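Local structure of beta-fructofuranosidase (Bifidobacterium adolescentis, 6NOB) at residues Y14-F20 / F76-C82. The protein probably hydrolyses terminal beta-fructofuranoside linkages, as in sucrose, as a member of glycoside hydrolase family 32. Sequence-based numbering, arbitrary orientation.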
ATOM      1  N   TYR A  14       1.203  22.746 -20.299  1.00 55.78           N
ATOM      2  CA  TYR A  14       0.619  21.432 -20.521  1.00 57.39           C
ATOM      3  C   TYR A  14      -0.119  21.386 -21.853  1.00 56.77           C
ATOM      4  O   TYR A  14      -0.612  22.401 -22.350  1.00 52.85           O
ATOM      5  CB  TYR A  14      -0.321  21.066 -19.371  1.00 54.19           C
ATOM      6  CG  TYR A  14       0.423  20.810 -18.079  1.00 54.35           C
ATOM      7  CD1 TYR A  14       0.775  21.855 -17.234  1.00 56.28           C
ATOM      8  CD2 TYR A  14       0.803  19.526 -17.723  1.00 50.60           C
ATOM      9  CE1 TYR A  14       1.467  21.621 -16.059  1.00 57.80           C
ATOM     10  CE2 TYR A  14       1.494  19.281 -16.554  1.00 53.32           C
ATOM     11  CZ  TYR A  14       1.825  20.330 -15.725  1.00 57.16           C
ATOM     12  OH  TYR A  14       2.515  20.083 -14.562  1.00 61.78           O
ATOM     13  N   ARG A  15      -0.180  20.187 -22.434  1.00 57.90           N
ATOM     14  CA  ARG A  15      -0.749  19.988 -23.760  1.00 54.20           C
ATOM     15  C   ARG A  15      -1.969  19.081 -23.766  1.00 53.76           C
ATOM     16  O   ARG A  15      -2.565  18.880 -24.830  1.00 53.42           O
ATOM     17  CB  ARG A  15       0.302  19.397 -24.710  1.00 50.24           C
ATOM     18  CG  ARG A  15       1.583  20.203 -24.835  1.00 53.17           C
ATOM     19  CD  ARG A  15       2.580  19.466 -25.716  1.00 52.10           C
ATOM     20  NE  ARG A  15       3.786  20.244 -25.971  1.00 58.15           N
ATOM     21  CZ  ARG A  15       4.876  20.206 -25.211  1.00 63.03           C
ATOM     22  NH1 ARG A  15       4.913  19.426 -24.138  1.00 61.39           N
ATOM     23  NH2 ARG A  15       5.931  20.947 -25.525  1.00 62.42           N
ATOM     24  N   GLN A  16      -2.361  18.532 -22.620  1.00 56.12           N
ATOM     25  CA  GLN A  16      -3.375  17.492 -22.588  1.00 49.71           C
ATOM     26  C   GLN A  16      -4.195  17.620 -21.315  1.00 50.15           C
ATOM     27  O   GLN A  16      -3.649  17.892 -20.242  1.00 52.40           O
ATOM     28  CB  GLN A  16      -2.721  16.111 -22.678  1.00 46.49           C
ATOM     29  CG  GLN A  16      -3.678  14.943 -22.711  1.00 46.53           C
ATOM     30  CD  GLN A  16      -2.946  13.628 -22.892  1.00 50.71           C
ATOM     31  OE1 GLN A  16      -2.220  13.441 -23.868  1.00 52.85           O
ATOM     32  NE2 GLN A  16      -3.120  12.716 -21.943  1.00 48.02           N
ATOM     33  N   LEU A  17      -5.506  17.426 -21.442  1.00 47.74           N
ATOM     34  CA  LEU A  17      -6.434  17.481 -20.319  1.00 43.47           C
ATOM     35  C   LEU A  17      -7.087  16.117 -20.163  1.00 48.12           C
ATOM     36  O   LEU A  17      -7.752  15.634 -21.086  1.00 53.01           O
ATOM     37  CB  LEU A  17      -7.494  18.565 -20.531  1.00 40.24           C
ATOM     38  CG  LEU A  17      -8.619  18.638 -19.496  1.00 39.33           C
ATOM     39  CD1 LEU A  17      -8.079  19.032 -18.127  1.00 40.42           C
ATOM     40  CD2 LEU A  17      -9.697  19.608 -19.949  1.00 36.33           C
ATOM     41  N   ASP A  18      -6.897  15.499 -19.002  1.00 43.57           N
ATOM     42  CA  ASP A  18      -7.420  14.169 -18.719  1.00 38.22           C
ATOM     43  C   ASP A  18      -8.614  14.275 -17.780  1.00 46.22           C
ATOM     44  O   ASP A  18      -8.526  14.916 -16.727  1.00 45.55           O
ATOM     45  CB  ASP A  18      -6.338  13.279 -18.108  1.00 38.64           C
ATOM     46  CG  ASP A  18      -5.294  12.855 -19.120  1.00 44.39           C
ATOM     47  OD1 ASP A  18      -4.414  13.677 -19.453  1.00 43.68           O
ATOM     48  OD2 ASP A  18      -5.355  11.695 -19.579  1.00 48.81           O
ATOM     49  N   LEU A  19      -9.726  13.650 -18.161  1.00 46.59           N
ATOM     50  CA  LEU A  19     -10.948  13.672 -17.368  1.00 48.64           C
ATOM     51  C   LEU A  19     -11.487  12.258 -17.228  1.00 47.39           C
ATOM     52  O   LEU A  19     -11.635  11.546 -18.226  1.00 47.22           O
ATOM     53  CB  LEU A  19     -12.008  14.577 -18.006  1.00 46.79           C
ATOM     54  CG  LEU A  19     -11.595  16.015 -18.324  1.00 44.95           C
ATOM     55  CD1 LEU A  19     -12.726  16.748 -19.021  1.00 39.44           C
ATOM     56  CD2 LEU A  19     -11.175  16.754 -17.061  1.00 44.62           C
ATOM     57  N   PHE A  20     -11.780  11.857 -15.994  1.00 43.57           N
ATOM     58  CA  PHE A  20     -12.392  10.561 -15.704  1.00 41.94           C
ATOM     59  C   PHE A  20     -13.865  10.817 -15.399  1.00 46.12           C
ATOM     60  O   PHE A  20     -14.217  11.271 -14.307  1.00 52.42           O
ATOM     61  CB  PHE A  20     -11.671   9.868 -14.553  1.00 42.78           C
ATOM     62  CG  PHE A  20     -10.254   9.483 -14.878  1.00 45.74           C
ATOM     63  CD1 PHE A  20      -9.235  10.421 -14.826  1.00 43.99           C
ATOM     64  CD2 PHE A  20      -9.942   8.186 -15.250  1.00 47.59           C
ATOM     65  CE1 PHE A  20      -7.932  10.073 -15.133  1.00 44.50           C
ATOM     66  CE2 PHE A  20      -8.640   7.830 -15.558  1.00 49.73           C
ATOM     67  CZ  PHE A  20      -7.635   8.776 -15.502  1.00 48.71           C
ATOM     68  N   PHE A  76     -12.402  13.052 -11.461  1.00 47.00           N
ATOM     69  CA  PHE A  76     -10.952  13.074 -11.357  1.00 40.17           C
ATOM     70  C   PHE A  76     -10.401  13.642 -12.655  1.00 42.44           C
ATOM     71  O   PHE A  76     -10.881  13.297 -13.738  1.00 41.61           O
ATOM     72  CB  PHE A  76     -10.407  11.662 -11.103  1.00 39.36           C
ATOM     73  CG  PHE A  76      -9.045  11.628 -10.467  1.00 44.76           C
ATOM     74  CD1 PHE A  76      -8.899  11.789  -9.098  1.00 42.81           C
ATOM     75  CD2 PHE A  76      -7.913  11.394 -11.234  1.00 37.32           C
ATOM     76  CE1 PHE A  76      -7.646  11.743  -8.508  1.00 38.00           C
ATOM     77  CE2 PHE A  76      -6.658  11.344 -10.650  1.00 40.37           C
ATOM     78  CZ  PHE A  76      -6.525  11.519  -9.285  1.00 38.71           C
ATOM     79  N   GLY A  77      -9.406  14.517 -12.544  1.00 42.00           N
ATOM     80  CA  GLY A  77      -8.841  15.139 -13.725  1.00 43.33           C
ATOM     81  C   GLY A  77      -7.483  15.740 -13.452  1.00 48.49           C
ATOM     82  O   GLY A  77      -7.113  15.992 -12.301  1.00 44.63           O
ATOM     83  N   TYR A  78      -6.736  15.968 -14.530  1.00 48.56           N
ATOM     84  CA  TYR A  78      -5.431  16.603 -14.413  1.00 47.07           C
ATOM     85  C   TYR A  78      -4.952  17.049 -15.787  1.00 52.46           C
ATOM     86  O   TYR A  78      -5.366  16.499 -16.812  1.00 55.81           O
ATOM     87  CB  TYR A  78      -4.398  15.663 -13.775  1.00 41.40           C
ATOM     88  CG  TYR A  78      -4.328  14.281 -14.389  1.00 36.87           C
ATOM     89  CD1 TYR A  78      -3.602  14.053 -15.552  1.00 38.00           C
ATOM     90  CD2 TYR A  78      -4.967  13.200 -13.794  1.00 37.54           C
ATOM     91  CE1 TYR A  78      -3.525  12.792 -16.113  1.00 37.18           C
ATOM     92  CE2 TYR A  78      -4.897  11.931 -14.350  1.00 38.11           C
ATOM     93  CZ  TYR A  78      -4.173  11.735 -15.510  1.00 36.08           C
ATOM     94  OH  TYR A  78      -4.093  10.481 -16.071  1.00 32.53           O
ATOM     95  N   LEU A  79      -4.084  18.059 -15.788  1.00 50.79           N
ATOM     96  CA  LEU A  79      -3.315  18.439 -16.965  1.00 49.90           C
ATOM     97  C   LEU A  79      -2.048  17.598 -17.033  1.00 47.81           C
ATOM     98  O   LEU A  79      -1.454  17.260 -16.006  1.00 46.21           O
ATOM     99  CB  LEU A  79      -2.943  19.922 -16.924  1.00 47.54           C
ATOM    100  CG  LEU A  79      -4.044  20.952 -17.165  1.00 48.67           C
ATOM    101  CD1 LEU A  79      -3.552  22.341 -16.789  1.00 47.57           C
ATOM    102  CD2 LEU A  79      -4.506  20.916 -18.614  1.00 48.93           C
ATOM    103  N   SER A  80      -1.627  17.266 -18.253  1.00 47.43           N
ATOM    104  CA  SER A  80      -0.480  16.389 -18.432  1.00 47.70           C
ATOM    105  C   SER A  80       0.204  16.715 -19.756  1.00 48.35           C
ATOM    106  O   SER A  80      -0.189  17.640 -20.473  1.00 48.29           O
ATOM    107  CB  SER A  80      -0.907  14.916 -18.359  1.00 46.64           C
ATOM    108  OG  SER A  80       0.179  14.050 -18.631  1.00 45.83           O
ATOM    109  N   GLU A  81       1.255  15.947 -20.058  1.00 45.41           N
ATOM    110  CA  GLU A  81       2.008  16.050 -21.311  1.00 42.88           C
ATOM    111  C   GLU A  81       2.706  17.402 -21.453  1.00 47.82           C
ATOM    112  O   GLU A  81       2.757  17.984 -22.537  1.00 49.76           O
ATOM    113  CB  GLU A  81       1.121  15.765 -22.523  1.00 44.19           C
ATOM    114  CG  GLU A  81       0.669  14.317 -22.613  1.00 44.91           C
ATOM    115  CD  GLU A  81       1.822  13.335 -22.508  1.00 46.44           C
ATOM    116  OE1 GLU A  81       1.695  12.347 -21.754  1.00 46.73           O
ATOM    117  OE2 GLU A  81       2.855  13.549 -23.177  1.00 50.77           O
ATOM    118  N   CYS A  82       3.256  17.898 -20.354  1.00 49.17           N
ATOM    119  CA  CYS A  82       4.159  19.034 -20.403  1.00 49.13           C
ATOM    120  C   CYS A  82       5.569  18.564 -20.755  1.00 55.58           C
ATOM    121  O   CYS A  82       5.833  17.369 -20.914  1.00 59.10           O
ATOM    122  CB  CYS A  82       4.126  19.780 -19.068  1.00 46.32           C
ATOM    123  SG  CYS A  82       4.840  18.868 -17.686  1.00 50.97           S
TER
HETATM  124  O   HOH W   1      -3.342  10.088 -18.806  1.00 44.36           O
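A classic beta bulge ends this strand pairing: Arg15 and Gln16 both face Ser80, whose O accepts Arg15 N (3.2 Å, 149°) and, weakly, Gln16 N (3.2 Å, 126°). Beyond it, Arg15 NH1 donates to Glu81 O (3.0 Å), while its NH2 salt-bridges Asp83. The Tyr14 ring packs against segment 76-82, with Cys82 CB over one face, 3.8 Å from the centroid, and Cys82 SG oblique at 4.2 Å; Tyr14 OH hydrogen-bonds to Gly89 O. Past the bulge the strands run antiparallel, as reciprocal bonds show: Asp18 N to Tyr78 O 2.9 Å, Tyr78 N to Asp18 O 3.0 Å; the axes of 16-20 and 76-80 lie at 164°, 4.8 Å apart at closest. These are the central strands of a four-stranded N-terminal sheet, between 52-58 and 91-92. Leu17, Leu19 and Leu79 share one face, the first two packing on Val67 of the neighbouring sheet, as in a beta sandwich. On the other, Asp18 CB sits 3.8 Å from the Tyr78 ring centroid, and a water joins Asp18 OD2 to Tyr78 OH; these also hydrogen-bond to His54 and Val176, respectively. The Phe76 edge meets the Phe20 face, planes at 70°, centroids 6.0 Å apart.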